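Phenylacetic acid degradation protein PaaI (Thermus thermophilus HB8, PDB 1WLU) probably hydrolyses acyl-CoA thioesters in phenylacetic acid degradation, as a hot dog fold thioesterase that binds coenzyme A. Local coordinates at residues A21-E26 with F51-N56; R97-S102 with V107-G112. All blocks are in the same frame, centred on the assembly; numbering follows the deposited sequence.

Interaction 1: residues A21-E26 with F51-N56; sequences AVVAGE and FALASN
A21 sits against residues 53-54 of helix 40-56, where its CB meets the backbone of A54 and the root of L53. The CB lies 3.8 Å from A54 N and touches L53 CB as well. The methyl of A54 closes in beside it, with A54 CB 4.0 Å from A21 CB. Small side chains let the backbones come this near: the two CA atoms of A21 and A54 are 4.9 Å apart. Two residues on, the contact thins to a single branch on each side. V23 CG2 meets L53 CD1 at 4.0 Å, and the two side chains cross at about a right angle. With CG anti to the carbonyl carbon (chi1 -70°) and CD1 extended beyond it, L53 reaches V23. On the looser side, V22 points away from the helix and is partly exposed. The strand then runs off, and E26 pairs with R79 instead. In this hot dog fold the helix is the sausage, and strand 20-26 is part of the sheet that wraps it. L53 also packs on L34 of the second subunit. The side chains that meet are all apolar, and no bond links the two segments, which implies cohesion by close fit and burial.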
ATOM      1  N   ALA A  21      -4.004 -14.067 -15.326  1.00 13.82           N
ATOM      2  CA  ALA A  21      -2.757 -14.635 -15.812  1.00 13.87           C
ATOM      3  C   ALA A  21      -1.986 -15.318 -14.697  1.00 14.03           C
ATOM      4  O   ALA A  21      -2.108 -14.951 -13.529  1.00 15.25           O
ATOM      5  CB  ALA A  21      -1.895 -13.548 -16.434  1.00 15.02           C
ATOM      6  N   VAL A  22      -1.210 -16.328 -15.066  1.00 14.00           N
ATOM      7  CA  VAL A  22      -0.363 -17.037 -14.119  1.00 13.94           C
ATOM      8  C   VAL A  22       1.028 -17.067 -14.734  1.00 14.89           C
ATOM      9  O   VAL A  22       1.198 -17.469 -15.889  1.00 14.87           O
ATOM     10  CB  VAL A  22      -0.825 -18.493 -13.874  1.00 14.07           C
ATOM     11  CG1 VAL A  22       0.161 -19.194 -12.941  1.00 15.36           C
ATOM     12  CG2 VAL A  22      -2.222 -18.511 -13.269  1.00 13.90           C
ATOM     13  N   VAL A  23       2.013 -16.611 -13.968  1.00 13.51           N
ATOM     14  CA  VAL A  23       3.405 -16.582 -14.402  1.00 14.19           C
ATOM     15  C   VAL A  23       4.193 -17.412 -13.405  1.00 15.47           C
ATOM     16  O   VAL A  23       3.963 -17.323 -12.198  1.00 15.88           O
ATOM     17  CB  VAL A  23       3.953 -15.139 -14.438  1.00 14.07           C
ATOM     18  CG1 VAL A  23       5.448 -15.145 -14.731  1.00 15.69           C
ATOM     19  CG2 VAL A  23       3.215 -14.337 -15.503  1.00 14.04           C
ATOM     20  N   ALA A  24       5.116 -18.225 -13.904  1.00 14.78           N
ATOM     21  CA  ALA A  24       5.907 -19.083 -13.036  1.00 15.34           C
ATOM     22  C   ALA A  24       7.397 -18.930 -13.267  1.00 15.26           C
ATOM     23  O   ALA A  24       7.841 -18.504 -14.333  1.00 16.04           O
ATOM     24  CB  ALA A  24       5.505 -20.538 -13.243  1.00 16.50           C
ATOM     25  N   GLY A  25       8.168 -19.290 -12.250  1.00 15.11           N
ATOM     26  CA  GLY A  25       9.609 -19.209 -12.358  1.00 17.02           C
ATOM     27  C   GLY A  25      10.254 -20.052 -11.281  1.00 17.52           C
ATOM     28  O   GLY A  25       9.571 -20.639 -10.444  1.00 19.57           O
ATOM     29  N   GLU A  26      11.575 -20.131 -11.319  1.00 17.54           N
ATOM     30  CA  GLU A  26      12.313 -20.885 -10.322  1.00 18.82           C
ATOM     31  C   GLU A  26      13.351 -19.937  -9.750  1.00 17.77           C
ATOM     32  O   GLU A  26      13.948 -19.152 -10.486  1.00 18.26           O
ATOM     33  CB  GLU A  26      13.009 -22.095 -10.954  1.00 20.92           C
ATOM     34  CG  GLU A  26      13.702 -22.995  -9.936  1.00 26.09           C
ATOM     35  CD  GLU A  26      14.378 -24.196 -10.570  1.00 29.95           C
ATOM     36  OE1 GLU A  26      13.706 -24.926 -11.327  1.00 32.13           O
ATOM     37  OE2 GLU A  26      15.578 -24.415 -10.305  1.00 31.74           O
ATOM     38  N   PHE A  51       0.584  -9.513 -13.173  1.00 12.24           N
ATOM     39  CA  PHE A  51      -0.253  -8.318 -13.060  1.00 12.17           C
ATOM     40  C   PHE A  51      -0.301  -7.592 -14.409  1.00 12.44           C
ATOM     41  O   PHE A  51      -1.371  -7.208 -14.886  1.00 12.62           O
ATOM     42  CB  PHE A  51       0.363  -7.433 -11.961  1.00 12.36           C
ATOM     43  CG  PHE A  51      -0.149  -6.018 -11.913  1.00 12.07           C
ATOM     44  CD1 PHE A  51      -1.482  -5.742 -11.633  1.00 14.74           C
ATOM     45  CD2 PHE A  51       0.740  -4.957 -12.045  1.00 14.49           C
ATOM     46  CE1 PHE A  51      -1.916  -4.428 -11.472  1.00 16.75           C
ATOM     47  CE2 PHE A  51       0.315  -3.639 -11.887  1.00 13.35           C
ATOM     48  CZ  PHE A  51      -1.015  -3.378 -11.599  1.00 15.70           C
ATOM     49  N   ALA A  52       0.867  -7.423 -15.022  1.00 12.59           N
ATOM     50  CA  ALA A  52       0.971  -6.756 -16.313  1.00 14.10           C
ATOM     51  C   ALA A  52       0.203  -7.499 -17.399  1.00 14.58           C
ATOM     52  O   ALA A  52      -0.565  -6.899 -18.151  1.00 14.42           O
ATOM     53  CB  ALA A  52       2.435  -6.634 -16.711  1.00 15.24           C
ATOM     54  N   LEU A  53       0.410  -8.808 -17.483  1.00 13.94           N
ATOM     55  CA  LEU A  53      -0.274  -9.596 -18.498  1.00 14.60           C
ATOM     56  C   LEU A  53      -1.786  -9.608 -18.292  1.00 14.71           C
ATOM     57  O   LEU A  53      -2.548  -9.388 -19.236  1.00 15.21           O
ATOM     58  CB  LEU A  53       0.279 -11.024 -18.519  1.00 15.73           C
ATOM     59  CG  LEU A  53       1.712 -11.135 -19.055  1.00 17.27           C
ATOM     60  CD1 LEU A  53       2.175 -12.580 -18.988  1.00 19.13           C
ATOM     61  CD2 LEU A  53       1.771 -10.621 -20.491  1.00 21.21           C
ATOM     62  N   ALA A  54      -2.228  -9.850 -17.062  1.00 14.02           N
ATOM     63  CA  ALA A  54      -3.660  -9.879 -16.786  1.00 14.59           C
ATOM     64  C   ALA A  54      -4.322  -8.545 -17.117  1.00 14.48           C
ATOM     65  O   ALA A  54      -5.354  -8.502 -17.783  1.00 15.13           O
ATOM     66  CB  ALA A  54      -3.911 -10.231 -15.324  1.00 13.69           C
ATOM     67  N   SER A  55      -3.730  -7.452 -16.652  1.00 13.82           N
ATOM     68  CA  SER A  55      -4.311  -6.141 -16.899  1.00 13.61           C
ATOM     69  C   SER A  55      -4.324  -5.746 -18.371  1.00 14.64           C
ATOM     70  O   SER A  55      -5.283  -5.137 -18.844  1.00 15.80           O
ATOM     71  CB  SER A  55      -3.585  -5.069 -16.075  1.00 14.45           C
ATOM     72  OG  SER A  55      -2.205  -4.997 -16.393  1.00 14.44           O
ATOM     73  N   ASN A  56      -3.276  -6.102 -19.104  1.00 15.20           N
ATOM     74  CA  ASN A  56      -3.219  -5.730 -20.507  1.00 15.44           C
ATOM     75  C   ASN A  56      -4.135  -6.531 -21.423  1.00 16.42           C
ATOM     76  O   ASN A  56      -4.280  -6.195 -22.596  1.00 16.70           O
ATOM     77  CB  ASN A  56      -1.766  -5.751 -20.990  1.00 17.53           C
ATOM     78  CG  ASN A  56      -1.022  -4.478 -20.607  1.00 19.12           C
ATOM     79  OD1 ASN A  56      -0.980  -3.512 -21.372  1.00 20.56           O
ATOM     80  ND2 ASN A  56      -0.459  -4.460 -19.403  1.00 22.83           N
TER

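Interaction 2: residues R97-S102 with V107-G112; sequences RVEVVS and VALFTG
V98 and F110 form a hydrogen-bonded antiparallel pair, and each satisfies the other's backbone. V98 N gives to F110 O at 2.7 Å. F110 N gives to V98 O at 2.8 Å. V100 N then gives to A108 O at 2.9 Å. V100 O takes two donors: V107 N at 2.7 Å and, weakly, A108 N at 3.3 Å. V107 and A108 thus both face V100, a classic beta bulge in the hairpin of strands 93-102 and 105-116, within the hot dog sheet. On the far edge of strand 93-102, the backbones of R97, E99 and V101 bond to strand 79-89. S102 OG is hydrogen-bonded to R79 O. The F110 side chain has CG anti to the backbone N (chi1 172°), which lays it alongside V98, pointing the same way. Its CD1 is 3.6 Å from V98 CG2. An alanine in place of F110 would probably leave V98 CG2 without the ring beside it and open a gap next to F51 and Y44, whose rings meet this one. On the other sheet face, R97 CG lies 3.8 Å from L109 CD1. L109 also touches F71, a coenzyme A-binding residue.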
ATOM      1  N   ARG A  97      -5.481  -8.701  -7.934  1.00 12.15           N
ATOM      2  CA  ARG A  97      -4.889  -9.357  -6.779  1.00 13.00           C
ATOM      3  C   ARG A  97      -4.003 -10.454  -7.349  1.00 13.26           C
ATOM      4  O   ARG A  97      -4.429 -11.209  -8.226  1.00 13.98           O
ATOM      5  CB  ARG A  97      -5.950  -9.993  -5.878  1.00 14.87           C
ATOM      6  CG  ARG A  97      -5.362 -11.070  -4.961  1.00 18.56           C
ATOM      7  CD  ARG A  97      -6.318 -11.544  -3.880  1.00 21.60           C
ATOM      8  NE  ARG A  97      -7.614 -11.961  -4.403  1.00 24.48           N
ATOM      9  CZ  ARG A  97      -8.709 -11.206  -4.379  1.00 25.01           C
ATOM     10  NH1 ARG A  97      -8.669  -9.987  -3.853  1.00 24.43           N
ATOM     11  NH2 ARG A  97      -9.845 -11.673  -4.879  1.00 26.28           N
ATOM     12  N   VAL A  98      -2.771 -10.534  -6.863  1.00 11.77           N
ATOM     13  CA  VAL A  98      -1.849 -11.550  -7.338  1.00 12.16           C
ATOM     14  C   VAL A  98      -1.298 -12.358  -6.175  1.00 12.97           C
ATOM     15  O   VAL A  98      -0.589 -11.830  -5.316  1.00 13.39           O
ATOM     16  CB  VAL A  98      -0.669 -10.924  -8.117  1.00 12.22           C
ATOM     17  CG1 VAL A  98       0.208 -12.025  -8.702  1.00 12.86           C
ATOM     18  CG2 VAL A  98      -1.193 -10.027  -9.233  1.00 14.83           C
ATOM     19  N   GLU A  99      -1.643 -13.637  -6.139  1.00 12.66           N
ATOM     20  CA  GLU A  99      -1.160 -14.519  -5.091  1.00 13.04           C
ATOM     21  C   GLU A  99       0.129 -15.187  -5.550  1.00 13.23           C
ATOM     22  O   GLU A  99       0.191 -15.749  -6.645  1.00 13.95           O
ATOM     23  CB  GLU A  99      -2.211 -15.581  -4.765  1.00 13.84           C
ATOM     24  CG  GLU A  99      -3.372 -15.053  -3.934  1.00 15.98           C
ATOM     25  CD  GLU A  99      -4.427 -16.104  -3.660  1.00 20.21           C
ATOM     26  OE1 GLU A  99      -4.092 -17.307  -3.692  1.00 22.22           O
ATOM     27  OE2 GLU A  99      -5.589 -15.725  -3.398  1.00 23.55           O
ATOM     28  N   VAL A 100       1.164 -15.097  -4.723  1.00 13.19           N
ATOM     29  CA  VAL A 100       2.452 -15.712  -5.032  1.00 12.75           C
ATOM     30  C   VAL A 100       2.485 -16.996  -4.216  1.00 13.08           C
ATOM     31  O   VAL A 100       2.469 -16.966  -2.981  1.00 14.13           O
ATOM     32  CB  VAL A 100       3.618 -14.777  -4.654  1.00 13.07           C
ATOM     33  CG1 VAL A 100       4.946 -15.421  -5.017  1.00 13.97           C
ATOM     34  CG2 VAL A 100       3.464 -13.451  -5.391  1.00 14.67           C
ATOM     35  N   VAL A 101       2.525 -18.122  -4.922  1.00 13.69           N
ATOM     36  CA  VAL A 101       2.475 -19.436  -4.301  1.00 14.53           C
ATOM     37  C   VAL A 101       3.646 -20.349  -4.638  1.00 15.56           C
ATOM     38  O   VAL A 101       4.145 -20.353  -5.762  1.00 15.88           O
ATOM     39  CB  VAL A 101       1.166 -20.152  -4.724  1.00 15.53           C
ATOM     40  CG1 VAL A 101       1.049 -21.501  -4.038  1.00 17.34           C
ATOM     41  CG2 VAL A 101      -0.034 -19.271  -4.402  1.00 16.53           C
ATOM     42  N   SER A 102       4.081 -21.125  -3.653  1.00 15.52           N
ATOM     43  CA  SER A 102       5.166 -22.080  -3.852  1.00 16.46           C
ATOM     44  C   SER A 102       4.832 -23.324  -3.046  1.00 18.24           C
ATOM     45  O   SER A 102       4.626 -23.251  -1.835  1.00 18.46           O
ATOM     46  CB  SER A 102       6.508 -21.507  -3.393  1.00 16.13           C
ATOM     47  OG  SER A 102       7.550 -22.452  -3.612  1.00 18.27           O
ATOM     48  N   VAL A 107       3.183 -17.463  -0.378  1.00 13.82           N
ATOM     49  CA  VAL A 107       4.450 -16.815  -0.056  1.00 15.31           C
ATOM     50  C   VAL A 107       4.340 -15.295   0.050  1.00 13.64           C
ATOM     51  O   VAL A 107       5.050 -14.666   0.838  1.00 13.29           O
ATOM     52  CB  VAL A 107       5.510 -17.172  -1.131  1.00 17.33           C
ATOM     53  CG1 VAL A 107       6.800 -16.405  -0.892  1.00 20.07           C
ATOM     54  CG2 VAL A 107       5.775 -18.671  -1.110  1.00 20.59           C
ATOM     55  N   ALA A 108       3.451 -14.710  -0.746  1.00 12.93           N
ATOM     56  CA  ALA A 108       3.263 -13.264  -0.746  1.00 11.65           C
ATOM     57  C   ALA A 108       1.949 -12.902  -1.416  1.00 11.84           C
ATOM     58  O   ALA A 108       1.366 -13.709  -2.140  1.00 12.64           O
ATOM     59  CB  ALA A 108       4.423 -12.580  -1.474  1.00 12.74           C
ATOM     60  N   LEU A 109       1.491 -11.683  -1.157  1.00 11.90           N
ATOM     61  CA  LEU A 109       0.255 -11.174  -1.738  1.00 12.13           C
ATOM     62  C   LEU A 109       0.556  -9.820  -2.366  1.00 12.44           C
ATOM     63  O   LEU A 109       1.087  -8.923  -1.710  1.00 12.12           O
ATOM     64  CB  LEU A 109      -0.821 -11.004  -0.664  1.00 14.05           C
ATOM     65  CG  LEU A 109      -2.138 -10.393  -1.154  1.00 14.09           C
ATOM     66  CD1 LEU A 109      -2.831 -11.363  -2.097  1.00 16.24           C
ATOM     67  CD2 LEU A 109      -3.034 -10.077   0.035  1.00 16.39           C
ATOM     68  N   PHE A 110       0.201  -9.682  -3.637  1.00 12.54           N
ATOM     69  CA  PHE A 110       0.422  -8.457  -4.393  1.00 12.38           C
ATOM     70  C   PHE A 110      -0.938  -7.868  -4.755  1.00 12.19           C
ATOM     71  O   PHE A 110      -1.851  -8.585  -5.156  1.00 13.70           O
ATOM     72  CB  PHE A 110       1.254  -8.816  -5.640  1.00 12.18           C
ATOM     73  CG  PHE A 110       1.420  -7.703  -6.645  1.00 12.89           C
ATOM     74  CD1 PHE A 110       0.348  -7.281  -7.429  1.00 13.53           C
ATOM     75  CD2 PHE A 110       2.678  -7.150  -6.878  1.00 12.87           C
ATOM     76  CE1 PHE A 110       0.531  -6.331  -8.436  1.00 14.29           C
ATOM     77  CE2 PHE A 110       2.868  -6.201  -7.883  1.00 15.07           C
ATOM     78  CZ  PHE A 110       1.792  -5.795  -8.662  1.00 14.19           C
ATOM     79  N   THR A 111      -1.073  -6.560  -4.574  1.00 11.17           N
ATOM     80  CA  THR A 111      -2.309  -5.856  -4.890  1.00 12.05           C
ATOM     81  C   THR A 111      -1.889  -4.673  -5.753  1.00 12.66           C
ATOM     82  O   THR A 111      -1.076  -3.858  -5.327  1.00 14.43           O
ATOM     83  CB  THR A 111      -2.993  -5.335  -3.609  1.00 14.00           C
ATOM     84  OG1 THR A 111      -3.098  -6.399  -2.654  1.00 15.43           O
ATOM     85  CG2 THR A 111      -4.389  -4.811  -3.928  1.00 15.92           C
ATOM     86  N   GLY A 112      -2.428  -4.570  -6.962  1.00 12.42           N
ATOM     87  CA  GLY A 112      -2.025  -3.471  -7.820  1.00 12.68           C
ATOM     88  C   GLY A 112      -3.125  -2.837  -8.641  1.00 12.72           C
ATOM     89  O   GLY A 112      -4.096  -3.493  -9.014  1.00 12.21           O
TER

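In the fold
The segments of interaction 1 both precede those of interaction 2 along the chain, and the centres are 11 Å apart. Both involve the same antiparallel sheet: the first sets a helix on it, the second joins two of its strands. Strand 20-26 is separated from the hairpin 93-102/105-116 by strand 79-89. Helix 40-56 packs on the sheet at both sites. F51, on the same helix segment but not touching strand 20-26, reaches interaction 2: its CG lies 3.6 Å from F110 CE1. Other subunits border both: the second packs on L53, and the third on R97 and L109. The two contacts thus lie in the core of the subunit, near its borders with other copies in the four-chain assembly.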